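Inositol 2-dehydrogenase (Sinorhizobium meliloti, PDB 4HKT) catalyses the NAD-dependent oxidation of myo-inositol to scyllo-inosose (2-keto-myo-inositol), the first step of myo-inositol degradation. Local coordinates at residues Asp171-Ile174 against His175-Met179; Thr278-Thr281 against Glu282-Ala285. One frame throughout, in Å; residues are numbered along the deposited sequence.

Contact 1: Asp171-Ile174 against His175-Met179. With EDO (1,2-ethanediol), chain X.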
loop_
_atom_site.group_PDB
_atom_site.type_symbol
_atom_site.label_atom_id
_atom_site.label_comp_id
_atom_site.label_asym_id
_atom_site.label_seq_id
_atom_site.Cartn_x
_atom_site.Cartn_y
_atom_site.Cartn_z
ATOM N N ASP B 171 9.113 -23.679 20.727
ATOM C CA ASP B 171 8.173 -22.764 21.368
ATOM C C ASP B 171 7.581 -21.747 20.413
ATOM O O ASP B 171 6.391 -21.403 20.547
ATOM C CB ASP B 171 8.799 -22.026 22.544
ATOM C CG ASP B 171 7.809 -21.089 23.246
ATOM O OD1 ASP B 171 6.905 -21.618 23.908
ATOM O OD2 ASP B 171 7.928 -19.843 23.152
HETATM N N MSE B 172 8.392 -21.234 19.482
HETATM C CA MSE B 172 7.950 -20.169 18.577
HETATM C C MSE B 172 7.834 -20.696 17.164
HETATM O O MSE B 172 6.770 -20.637 16.543
HETATM C CB MSE B 172 8.979 -19.052 18.617
HETATM C CG MSE B 172 8.604 -17.904 17.692
HETATM SE SE MSE B 172 9.936 -16.462 17.777
HETATM C CE MSE B 172 8.993 -15.421 16.423
ATOM N N THR B 173 8.918 -21.249 16.659
ATOM C CA THR B 173 8.966 -21.644 15.248
ATOM C C THR B 173 8.007 -22.772 14.918
ATOM O O THR B 173 7.613 -22.975 13.774
ATOM C CB THR B 173 10.379 -22.069 14.877
ATOM O OG1 THR B 173 11.296 -21.199 15.519
ATOM C CG2 THR B 173 10.563 -21.951 13.358
ATOM N N ILE B 174 7.628 -23.512 15.951
ATOM C CA ILE B 174 6.633 -24.542 15.826
ATOM C C ILE B 174 5.372 -24.115 15.042
ATOM O O ILE B 174 4.881 -24.864 14.221
ATOM C CB ILE B 174 6.317 -25.199 17.224
ATOM C CG1 ILE B 174 5.592 -26.524 17.024
ATOM C CG2 ILE B 174 5.540 -24.285 18.129
ATOM C CD1 ILE B 174 5.597 -27.433 18.234
ATOM N N HIS B 175 4.846 -22.930 15.295
ATOM C CA HIS B 175 3.732 -22.398 14.538
ATOM C C HIS B 175 4.064 -22.248 13.035
ATOM O O HIS B 175 3.217 -22.515 12.186
ATOM C CB HIS B 175 3.370 -21.015 15.046
ATOM C CG HIS B 175 2.641 -21.022 16.338
ATOM N ND1 HIS B 175 1.352 -21.498 16.453
ATOM C CD2 HIS B 175 2.985 -20.549 17.552
ATOM C CE1 HIS B 175 0.947 -21.351 17.699
ATOM N NE2 HIS B 175 1.916 -20.779 18.385
ATOM N N ASP B 176 5.279 -21.809 12.754
ATOM C CA ASP B 176 5.755 -21.631 11.372
ATOM C C ASP B 176 6.052 -22.929 10.674
ATOM O O ASP B 176 5.802 -23.016 9.487
ATOM C CB ASP B 176 6.948 -20.729 11.314
ATOM C CG ASP B 176 6.668 -19.374 11.929
ATOM O OD1 ASP B 176 5.682 -18.717 11.544
ATOM O OD2 ASP B 176 7.411 -18.992 12.849
ATOM N N PHE B 177 6.555 -23.942 11.390
ATOM C CA PHE B 177 6.616 -25.285 10.823
ATOM C C PHE B 177 5.232 -25.806 10.416
ATOM O O PHE B 177 5.072 -26.358 9.333
ATOM C CB PHE B 177 7.277 -26.275 11.755
ATOM C CG PHE B 177 8.705 -25.938 12.110
ATOM C CD1 PHE B 177 9.636 -25.656 11.140
ATOM C CD2 PHE B 177 9.119 -25.957 13.418
ATOM C CE1 PHE B 177 10.969 -25.356 11.474
ATOM C CE2 PHE B 177 10.419 -25.677 13.766
ATOM C CZ PHE B 177 11.367 -25.385 12.799
ATOM N N ASP B 178 4.252 -25.683 11.310
ATOM C CA ASP B 178 2.876 -26.002 10.937
ATOM C C ASP B 178 2.360 -25.206 9.716
ATOM O O ASP B 178 1.785 -25.787 8.793
ATOM C CB ASP B 178 1.907 -25.839 12.096
ATOM C CG ASP B 178 0.521 -26.242 11.696
ATOM O OD1 ASP B 178 0.301 -27.440 11.473
ATOM O OD2 ASP B 178 -0.352 -25.359 11.540
HETATM N N MSE B 179 2.562 -23.905 9.721
HETATM C CA MSE B 179 2.204 -23.053 8.576
HETATM C C MSE B 179 2.859 -23.514 7.291
HETATM O O MSE B 179 2.224 -23.593 6.243
HETATM C CB MSE B 179 2.529 -21.608 8.926
HETATM C CG MSE B 179 2.180 -20.580 7.852
HETATM SE SE MSE B 179 0.250 -20.578 7.430
HETATM C CE MSE B 179 -0.372 -19.974 9.186
HETATM C C1 EDO X . 5.889 -17.338 22.694
HETATM O O1 EDO X . 6.232 -18.174 23.799
HETATM C C2 EDO X . 5.932 -18.089 21.359
HETATM O O2 EDO X . 6.119 -17.153 20.297
HETATM O O HOH W 1 6.276 -18.169 14.953
#
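On helix 168-184, in a buried part of the chain, Thr173 and Phe177 meet one turn apart in a CH-pi contact. The methyl CG2 of Thr173 lies over one face of the Phe177 ring, 3.9 Å from its centroid and displaced toward the CZ and CE2 side. CG2 is anti to the backbone N. That leaves OG1 beside the N (chi1 -39°), hydrogen-bonded to Asn228 OD1 and to Ile168 O. The Phe177 side chain also packs on Leu314, Ala315 and Ala318 of helix 305-324.

The helix has a wider, pi-type turn at 171-173, followed by regular i to i+4 bonds. Phe177 N reaches Thr173 O at 2.8 Å by a nearly straight bond. Asp178 N bonds Ile174 O at 3.1 Å, and its N-H points almost exactly at the oxygen (176°). Met172 O instead takes His175 N, three residues on, at 3.2 Å, with the donor well above the carbonyl plane. The same oxygen accepts a bond from a water at 3.0 Å. That water also donates to Asp176 OD2, so the side chain is tied back to the preceding turn. Ser151 holds OD1 of Asp176, and Asn228 holds OD2.

The His175 ring has Met172 O at its edge, 3.9 Å from CD2, and the His175 side chain also touches Lys94. Asp171 OD2 forms a salt bridge with Arg230. It also takes an unusually short bond, 2.5 Å, from O1 of 1,2-ethanediol, probably from the crystallisation liquor. Lys94 also bonds the carbonyl of Asp171. Lys94, Asp171 and His175 together are consistent with the lysine, aspartate and histidine of the active site in Gfo/Idh/MocA inositol dehydrogenases.

Contact 2: Thr278-Thr281 against Glu282-Ala285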
loop_
_atom_site.group_PDB
_atom_site.type_symbol
_atom_site.label_atom_id
_atom_site.label_comp_id
_atom_site.label_asym_id
_atom_site.label_seq_id
_atom_site.Cartn_x
_atom_site.Cartn_y
_atom_site.Cartn_z
ATOM N N THR B 278 -4.777 -9.812 20.374
ATOM C CA THR B 278 -5.636 -9.084 19.452
ATOM C C THR B 278 -5.407 -9.443 18.004
ATOM O O THR B 278 -6.318 -9.299 17.219
ATOM C CB THR B 278 -5.599 -7.557 19.598
ATOM O OG1 THR B 278 -4.260 -7.094 19.533
ATOM C CG2 THR B 278 -6.273 -7.102 20.903
ATOM N N ARG B 279 -4.216 -9.902 17.626
ATOM C CA ARG B 279 -3.984 -10.239 16.210
ATOM C C ARG B 279 -4.907 -11.374 15.767
ATOM O O ARG B 279 -5.431 -11.363 14.630
ATOM C CB ARG B 279 -2.488 -10.617 15.912
ATOM C CG ARG B 279 -2.278 -11.345 14.567
ATOM C CD ARG B 279 -2.411 -10.425 13.358
ATOM N NE ARG B 279 -2.228 -11.057 12.044
ATOM C CZ ARG B 279 -3.133 -11.812 11.416
ATOM N NH1 ARG B 279 -4.317 -12.047 11.968
ATOM N NH2 ARG B 279 -2.875 -12.327 10.224
ATOM N N TYR B 280 -5.126 -12.346 16.641
ATOM C CA TYR B 280 -5.821 -13.564 16.226
ATOM C C TYR B 280 -7.253 -13.786 16.763
ATOM O O TYR B 280 -7.775 -14.903 16.707
ATOM C CB TYR B 280 -4.917 -14.769 16.513
ATOM C CG TYR B 280 -3.717 -14.828 15.549
ATOM C CD1 TYR B 280 -3.908 -14.949 14.184
ATOM C CD2 TYR B 280 -2.400 -14.796 16.030
ATOM C CE1 TYR B 280 -2.833 -14.992 13.300
ATOM C CE2 TYR B 280 -1.310 -14.864 15.167
ATOM C CZ TYR B 280 -1.530 -14.952 13.806
ATOM O OH TYR B 280 -0.468 -14.999 12.942
ATOM N N THR B 281 -7.918 -12.717 17.185
ATOM C CA THR B 281 -9.285 -12.842 17.715
ATOM C C THR B 281 -10.253 -13.572 16.754
ATOM O O THR B 281 -10.949 -14.505 17.185
ATOM C CB THR B 281 -9.882 -11.503 18.139
ATOM O OG1 THR B 281 -10.189 -10.753 16.977
ATOM C CG2 THR B 281 -8.921 -10.721 18.995
ATOM N N GLU B 282 -10.261 -13.216 15.472
ATOM C CA GLU B 282 -11.105 -13.933 14.531
ATOM C C GLU B 282 -10.656 -15.387 14.402
ATOM O O GLU B 282 -11.482 -16.310 14.270
ATOM C CB GLU B 282 -11.131 -13.258 13.152
ATOM C CG GLU B 282 -11.879 -11.936 13.111
ATOM C CD GLU B 282 -11.551 -11.158 11.866
ATOM O OE1 GLU B 282 -12.306 -11.270 10.879
ATOM O OE2 GLU B 282 -10.507 -10.479 11.865
ATOM N N ALA B 283 -9.342 -15.607 14.420
ATOM C CA ALA B 283 -8.832 -16.960 14.288
ATOM C C ALA B 283 -9.306 -17.848 15.440
ATOM O O ALA B 283 -9.772 -18.963 15.195
ATOM C CB ALA B 283 -7.309 -16.960 14.165
ATOM N N TYR B 284 -9.210 -17.354 16.674
ATOM C CA TYR B 284 -9.716 -18.103 17.836
ATOM C C TYR B 284 -11.235 -18.387 17.744
ATOM O O TYR B 284 -11.670 -19.469 18.114
ATOM C CB TYR B 284 -9.393 -17.395 19.137
ATOM C CG TYR B 284 -7.902 -17.281 19.400
ATOM C CD1 TYR B 284 -7.109 -18.422 19.528
ATOM C CD2 TYR B 284 -7.283 -16.035 19.514
ATOM C CE1 TYR B 284 -5.730 -18.316 19.747
ATOM C CE2 TYR B 284 -5.918 -15.927 19.738
ATOM C CZ TYR B 284 -5.154 -17.061 19.862
ATOM O OH TYR B 284 -3.813 -16.943 20.111
ATOM N N ALA B 285 -12.028 -17.454 17.210
ATOM C CA ALA B 285 -13.451 -17.733 16.986
ATOM C C ALA B 285 -13.643 -18.871 15.992
ATOM O O ALA B 285 -14.444 -19.788 16.236
ATOM C CB ALA B 285 -14.198 -16.482 16.523
HETATM O O HOH W 2 -7.429 -13.709 13.300
HETATM O O HOH W 3 -8.442 -11.315 14.136
#
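Tyr280 touches Ala283 and Tyr284 with the base of its side chain. Its CB lies 3.6 Å from CE2 of Tyr284 and also near the methyl of Ala283. CG is anti to the carbonyl carbon (chi1 -71°), which brings the ring past Ala283, with CD1 4.0 Å from Ala283 CB. Further out, the aliphatic part of Arg279 covers one face of the ring. Arg279 CG stands 3.5 Å above the ring plane, over its centre. CE1 in turn lies over a face of the Arg279 guanidinium, toward its rim. At the tip, OH is hydrogen-bonded to Gln238.

The backbone here is a break between two helices. Tyr280 leaves helical angles after helix 276-279 and sits at the N-cap position of helix 281-297. Its carbonyl accepts the first i to i+4 bond of the new helix, from Tyr284 N at 2.8 Å, nearly along the C=O axis. Ala285 N follows with a bond to Thr281 O. Waters also accept from two amides of the first turn. One water accepts from Glu282 N at 3.0 Å, and another accepts from Ala283 N at 2.9 Å. Both waters lie close to the carbonyl of Arg279, and the first also lies 3.2 Å from Glu282 OE2.

Tyr284 places its ring beside the start of the helix, with CD2 close to the Tyr280 carbonyl oxygen. The ring runs on to helix 13-24, where it meets His18 edge-to-face and packs on Val17 and Ala21.

Contact 1 comes first along the chain and contact 2 some hundred residues later. Their centres are about 17 Å apart, and their nearest atoms come within about 6 Å without touching. Contact 1 is a turn of helix 168-184, which packs on strands 144-152 and 223-229 of the mixed sheet. Contact 2 is the junction of helices 276-279 and 281-297, and it meets helix 13-24 of the NAD-binding Rossmann fold. Arg123 touches side chains of both, just after strand 117-120 of the parallel sheet. This is consistent with a place near the cleft between the cofactor domain and the C-terminal domain, where relatives bind substrate.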